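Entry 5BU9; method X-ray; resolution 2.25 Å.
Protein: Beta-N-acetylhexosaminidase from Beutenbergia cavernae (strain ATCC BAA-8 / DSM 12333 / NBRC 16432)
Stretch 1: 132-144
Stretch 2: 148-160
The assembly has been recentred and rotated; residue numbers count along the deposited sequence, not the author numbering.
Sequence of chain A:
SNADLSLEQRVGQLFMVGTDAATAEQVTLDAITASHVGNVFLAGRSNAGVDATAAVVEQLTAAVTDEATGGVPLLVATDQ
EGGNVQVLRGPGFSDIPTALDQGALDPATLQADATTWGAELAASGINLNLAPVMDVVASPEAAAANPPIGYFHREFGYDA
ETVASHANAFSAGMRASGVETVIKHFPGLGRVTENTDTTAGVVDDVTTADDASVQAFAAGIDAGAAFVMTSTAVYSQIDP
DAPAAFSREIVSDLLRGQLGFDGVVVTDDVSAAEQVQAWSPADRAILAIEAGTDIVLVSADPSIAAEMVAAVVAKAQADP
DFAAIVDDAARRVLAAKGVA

Stretch 1 (132-144) PVMDVVASPEAAA
Stretch 2 148-160: PIGYFHREFGYDA

Two irregular segments of one chain pack side by side and bury 812 Å² between them, without a single direct hydrogen bond from one to the other. Packing, two CA-H...O contacts and one bridging water join them. By CA to CA distance, Val133 lies beside Glu155 (6.3 Å) and Val137 beside Tyr158 (5.0 Å); stretch 1 then returns to the start of stretch 2, Ala143 beside Gly150 (4.2 Å) and Ala144 beside Tyr151 (4.4 Å). Each pair of matches ascends in both stretches, but they form no single register.

Stretch 1 starts extended: Pro132, after a cis peptide bond, has phi/psi -84/153, Val133 -67/118 and, past Met134 at -112/17, Asp135 to Val137 stay extended. Ser139 (-169/157) precedes Pro140 (-63/-30) and Ala143 (-67/-40). Val133, Val136 and Val137, all chi1 t, and Ile149 are buried, their branched apolar side chains filling space between the backbones. Val133 points toward stretch 2, its CB 3.3 Å from Arg154 O and its CG1 4.2 Å from Ile149 CG2. Ile149 (-109/-65; m, m) is the shared bump: its CG2 also lies 4.0 Å from Val137 CG2, while its CD1 reaches 3.4 Å from Asp135 OD2, which is hydrogen-bonded elsewhere in the structure. Selenomethionine Met134 turns away.

Stretch 2 turns as Phe152 N and Arg154 N bond to Ile149 O (3.1 and 3.2 Å), with His153 at 59/38; Glu155 (-88/150), Phe156 (-85/-18), Gly157 (167/-163) and Tyr158 (-129/15) follow.

Phe156 (chi1 -78°, chi2 -80°) brings its ring edge to Pro132 CB, 3.6 Å from Phe156 CE2, and to Val133 O, 3.2 Å from Phe156 CD2. One water donates to Val133 O (2.8 Å) and Asp135 O (2.9 Å) and accepts from Phe156 N (2.8 Å), giving each a partner.

Tyr158 (chi1 -53°, chi2 -77°) is the largest bump, with 120 Å² covered. Pro140 (C-gamma endo) lays its CD methylene over one ring face, 3.8 Å from the Tyr158 centroid and 11° off its normal, a CH-pi contact. Val137 CB lies 3.9 Å from Tyr158 CD1. A weak hydrogen bond within stretch 2 anchors Tyr158 OH to Glu155 OE2 (2.8 Å). Glu155 (p, m) sets its CB 3.7 Å from Val137 CG2. Tyr158 CA approaches Val137 O at 3.2 Å in a CA-H...O contact.

Gly150 (-55/-47) CA meets Ala143 O at 3.1 Å in the second. An ideal CB on Gly150 would fall 2.0 Å from Ala143 O, a clash; glycine makes the hollow. Ala143 CB points toward stretch 2, 4.1 Å from Glu155 OE2 and 4.4 Å from Tyr158 CE1. Beyond, Tyr151 (t, 80°) sets its ring edge against Ala144 O, 3.9 Å from Tyr151 CD1.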

# COMPACT_ATOMS: atom_id res chain seq x y z
N PRO A 132 2.85 -6.93 5.44
CA PRO A 132 3.74 -7.92 4.84
C PRO A 132 3.37 -8.27 3.40
O PRO A 132 2.21 -8.19 3.01
CB PRO A 132 3.56 -9.13 5.75
CG PRO A 132 2.07 -9.04 6.15
CD PRO A 132 1.79 -7.57 6.26
N VAL A 133 4.37 -8.69 2.64
CA VAL A 133 4.18 -9.35 1.35
C VAL A 133 3.53 -10.72 1.52
O VAL A 133 4.09 -11.61 2.15
CB VAL A 133 5.52 -9.50 0.62
CG1 VAL A 133 5.41 -10.42 -0.55
CG2 VAL A 133 6.04 -8.14 0.19
N MSE A 134 2.35 -10.91 0.95
CA MSE A 134 1.72 -12.22 1.00
C MSE A 134 1.66 -12.87 -0.37
O MSE A 134 0.90 -13.81 -0.59
CB MSE A 134 0.33 -12.11 1.61
CG MSE A 134 0.38 -11.55 3.02
SE MSE A 134 -1.23 -11.90 4.05
CE MSE A 134 -0.83 -13.75 4.55
N ASP A 135 2.47 -12.35 -1.29
CA ASP A 135 2.65 -12.93 -2.59
C ASP A 135 3.23 -14.31 -2.37
O ASP A 135 4.01 -14.50 -1.45
CB ASP A 135 3.61 -12.10 -3.46
CG ASP A 135 3.07 -10.74 -3.82
OD1 ASP A 135 1.89 -10.63 -4.24
OD2 ASP A 135 3.85 -9.77 -3.67
N VAL A 136 2.85 -15.28 -3.19
CA VAL A 136 3.45 -16.61 -3.08
C VAL A 136 4.30 -16.89 -4.30
O VAL A 136 3.81 -16.78 -5.41
CB VAL A 136 2.37 -17.68 -2.90
CG1 VAL A 136 3.00 -19.03 -2.86
CG2 VAL A 136 1.62 -17.45 -1.61
N VAL A 137 5.57 -17.24 -4.09
CA VAL A 137 6.46 -17.59 -5.19
C VAL A 137 6.31 -19.11 -5.39
O VAL A 137 6.05 -19.82 -4.43
CB VAL A 137 7.92 -17.13 -4.90
CG1 VAL A 137 8.90 -17.61 -5.94
CG2 VAL A 137 7.98 -15.62 -4.87
N ALA A 138 6.43 -19.60 -6.62
CA ALA A 138 6.05 -20.99 -6.93
C ALA A 138 6.92 -22.02 -6.25
O ALA A 138 6.43 -23.05 -5.81
CB ALA A 138 6.08 -21.23 -8.44
N SER A 139 8.23 -21.73 -6.19
CA SER A 139 9.24 -22.65 -5.68
C SER A 139 10.57 -21.90 -5.50
O SER A 139 10.78 -20.87 -6.13
CB SER A 139 9.44 -23.83 -6.62
OG SER A 139 10.12 -23.41 -7.80
N PRO A 140 11.46 -22.41 -4.63
CA PRO A 140 12.73 -21.71 -4.45
C PRO A 140 13.59 -21.65 -5.74
O PRO A 140 14.32 -20.67 -5.92
CB PRO A 140 13.44 -22.51 -3.32
CG PRO A 140 12.66 -23.83 -3.20
CD PRO A 140 11.25 -23.49 -3.64
N GLU A 141 13.48 -22.64 -6.63
CA GLU A 141 14.23 -22.63 -7.90
C GLU A 141 13.66 -21.62 -8.88
O GLU A 141 14.37 -21.04 -9.69
CB GLU A 141 14.25 -24.01 -8.56
CG GLU A 141 12.99 -24.86 -8.36
CD GLU A 141 12.96 -25.62 -7.03
OE1 GLU A 141 14.00 -25.67 -6.32
OE2 GLU A 141 11.90 -26.19 -6.69
N ALA A 142 12.37 -21.36 -8.78
CA ALA A 142 11.77 -20.35 -9.64
C ALA A 142 11.94 -18.91 -9.10
O ALA A 142 11.57 -17.95 -9.77
CB ALA A 142 10.30 -20.69 -9.85
N ALA A 143 12.51 -18.77 -7.91
CA ALA A 143 12.41 -17.50 -7.21
C ALA A 143 13.17 -16.41 -7.93
O ALA A 143 12.67 -15.29 -8.04
CB ALA A 143 12.90 -17.63 -5.76
N ALA A 144 14.35 -16.75 -8.45
CA ALA A 144 15.21 -15.75 -9.09
C ALA A 144 14.59 -15.24 -10.38
O ALA A 144 14.95 -14.17 -10.85
CB ALA A 144 16.61 -16.34 -9.38
N PRO A 148 9.97 -8.87 -9.16
CA PRO A 148 9.65 -8.03 -7.99
C PRO A 148 9.80 -8.70 -6.62
O PRO A 148 10.20 -8.05 -5.64
CB PRO A 148 8.17 -7.66 -8.22
CG PRO A 148 7.62 -8.71 -9.10
CD PRO A 148 8.79 -9.15 -9.99
N ILE A 149 9.46 -9.97 -6.50
CA ILE A 149 9.41 -10.56 -5.17
C ILE A 149 10.57 -11.55 -4.99
O ILE A 149 11.45 -11.36 -4.16
CB ILE A 149 8.06 -11.24 -4.90
CG1 ILE A 149 6.87 -10.29 -5.15
CG2 ILE A 149 8.04 -11.84 -3.46
CD1 ILE A 149 7.01 -8.91 -4.46
N GLY A 150 10.53 -12.63 -5.76
CA GLY A 150 11.48 -13.71 -5.61
C GLY A 150 12.93 -13.24 -5.68
O GLY A 150 13.74 -13.61 -4.85
N TYR A 151 13.24 -12.42 -6.69
CA TYR A 151 14.60 -11.95 -6.94
C TYR A 151 15.20 -11.29 -5.70
O TYR A 151 16.39 -11.40 -5.45
CB TYR A 151 14.62 -10.96 -8.12
CG TYR A 151 16.00 -10.45 -8.44
CD1 TYR A 151 16.90 -11.23 -9.19
CD2 TYR A 151 16.43 -9.20 -7.99
CE1 TYR A 151 18.19 -10.77 -9.45
CE2 TYR A 151 17.71 -8.74 -8.25
CZ TYR A 151 18.59 -9.52 -8.98
OH TYR A 151 19.85 -9.03 -9.24
N PHE A 152 14.34 -10.62 -4.93
CA PHE A 152 14.74 -9.80 -3.80
C PHE A 152 14.49 -10.47 -2.45
O PHE A 152 14.64 -9.83 -1.41
CB PHE A 152 13.99 -8.46 -3.83
CG PHE A 152 14.46 -7.52 -4.91
CD1 PHE A 152 15.74 -6.94 -4.84
CD2 PHE A 152 13.62 -7.18 -5.97
CE1 PHE A 152 16.16 -6.05 -5.82
CE2 PHE A 152 14.03 -6.30 -6.97
CZ PHE A 152 15.32 -5.72 -6.89
N HIS A 153 14.08 -11.73 -2.47
CA HIS A 153 13.80 -12.50 -1.24
C HIS A 153 12.72 -11.84 -0.37
O HIS A 153 12.82 -11.85 0.85
CB HIS A 153 15.08 -12.68 -0.41
CG HIS A 153 16.26 -13.12 -1.22
ND1 HIS A 153 16.22 -14.22 -2.05
CD2 HIS A 153 17.50 -12.59 -1.37
CE1 HIS A 153 17.38 -14.35 -2.67
NE2 HIS A 153 18.18 -13.37 -2.27
N ARG A 154 11.69 -11.27 -1.02
CA ARG A 154 10.62 -10.57 -0.30
C ARG A 154 9.43 -11.45 0.03
O ARG A 154 8.51 -10.99 0.69
CB ARG A 154 10.14 -9.38 -1.09
CG ARG A 154 11.22 -8.35 -1.33
CD ARG A 154 10.73 -7.40 -2.42
NE ARG A 154 9.60 -6.56 -2.00
CZ ARG A 154 8.88 -5.81 -2.85
NH1 ARG A 154 9.15 -5.81 -4.14
NH2 ARG A 154 7.87 -5.08 -2.40
N GLU A 155 9.48 -12.71 -0.41
CA GLU A 155 8.44 -13.71 -0.14
C GLU A 155 8.77 -14.39 1.19
O GLU A 155 9.93 -14.51 1.55
CB GLU A 155 8.33 -14.76 -1.28
CG GLU A 155 9.42 -15.91 -1.26
CD GLU A 155 10.74 -15.49 -1.92
OE1 GLU A 155 10.90 -14.29 -2.22
OE2 GLU A 155 11.62 -16.34 -2.14
N PHE A 156 7.73 -14.84 1.91
CA PHE A 156 7.92 -15.57 3.16
C PHE A 156 8.12 -17.06 2.88
O PHE A 156 8.63 -17.79 3.72
CB PHE A 156 6.72 -15.38 4.09
CG PHE A 156 6.71 -14.05 4.83
CD1 PHE A 156 7.50 -13.86 5.96
CD2 PHE A 156 5.87 -13.02 4.41
CE1 PHE A 156 7.48 -12.65 6.65
CE2 PHE A 156 5.84 -11.80 5.10
CZ PHE A 156 6.65 -11.62 6.22
N GLY A 157 7.75 -17.51 1.68
CA GLY A 157 7.78 -18.92 1.34
C GLY A 157 7.02 -19.22 0.04
O GLY A 157 6.73 -18.32 -0.73
N TYR A 158 6.68 -20.49 -0.18
CA TYR A 158 6.36 -20.98 -1.51
C TYR A 158 5.05 -21.73 -1.53
O TYR A 158 4.75 -22.46 -2.47
CB TYR A 158 7.50 -21.88 -2.01
CG TYR A 158 8.80 -21.15 -1.89
CD1 TYR A 158 9.14 -20.18 -2.81
CD2 TYR A 158 9.67 -21.37 -0.83
CE1 TYR A 158 10.30 -19.45 -2.71
CE2 TYR A 158 10.86 -20.64 -0.72
CZ TYR A 158 11.16 -19.68 -1.67
OH TYR A 158 12.31 -18.95 -1.60
N ASP A 159 4.28 -21.55 -0.47
CA ASP A 159 2.92 -22.09 -0.36
C ASP A 159 2.06 -21.21 0.56
O ASP A 159 2.58 -20.41 1.36
CB ASP A 159 2.94 -23.52 0.17
CG ASP A 159 3.69 -23.64 1.48
OD1 ASP A 159 3.10 -23.35 2.54
OD2 ASP A 159 4.89 -24.01 1.43
N ALA A 160 0.74 -21.37 0.43
CA ALA A 160 -0.19 -20.49 1.13
C ALA A 160 -0.08 -20.62 2.65
O ALA A 160 -0.26 -19.64 3.36
CB ALA A 160 -1.60 -20.78 0.68
O HOH W 1 5.25 -13.90 1.09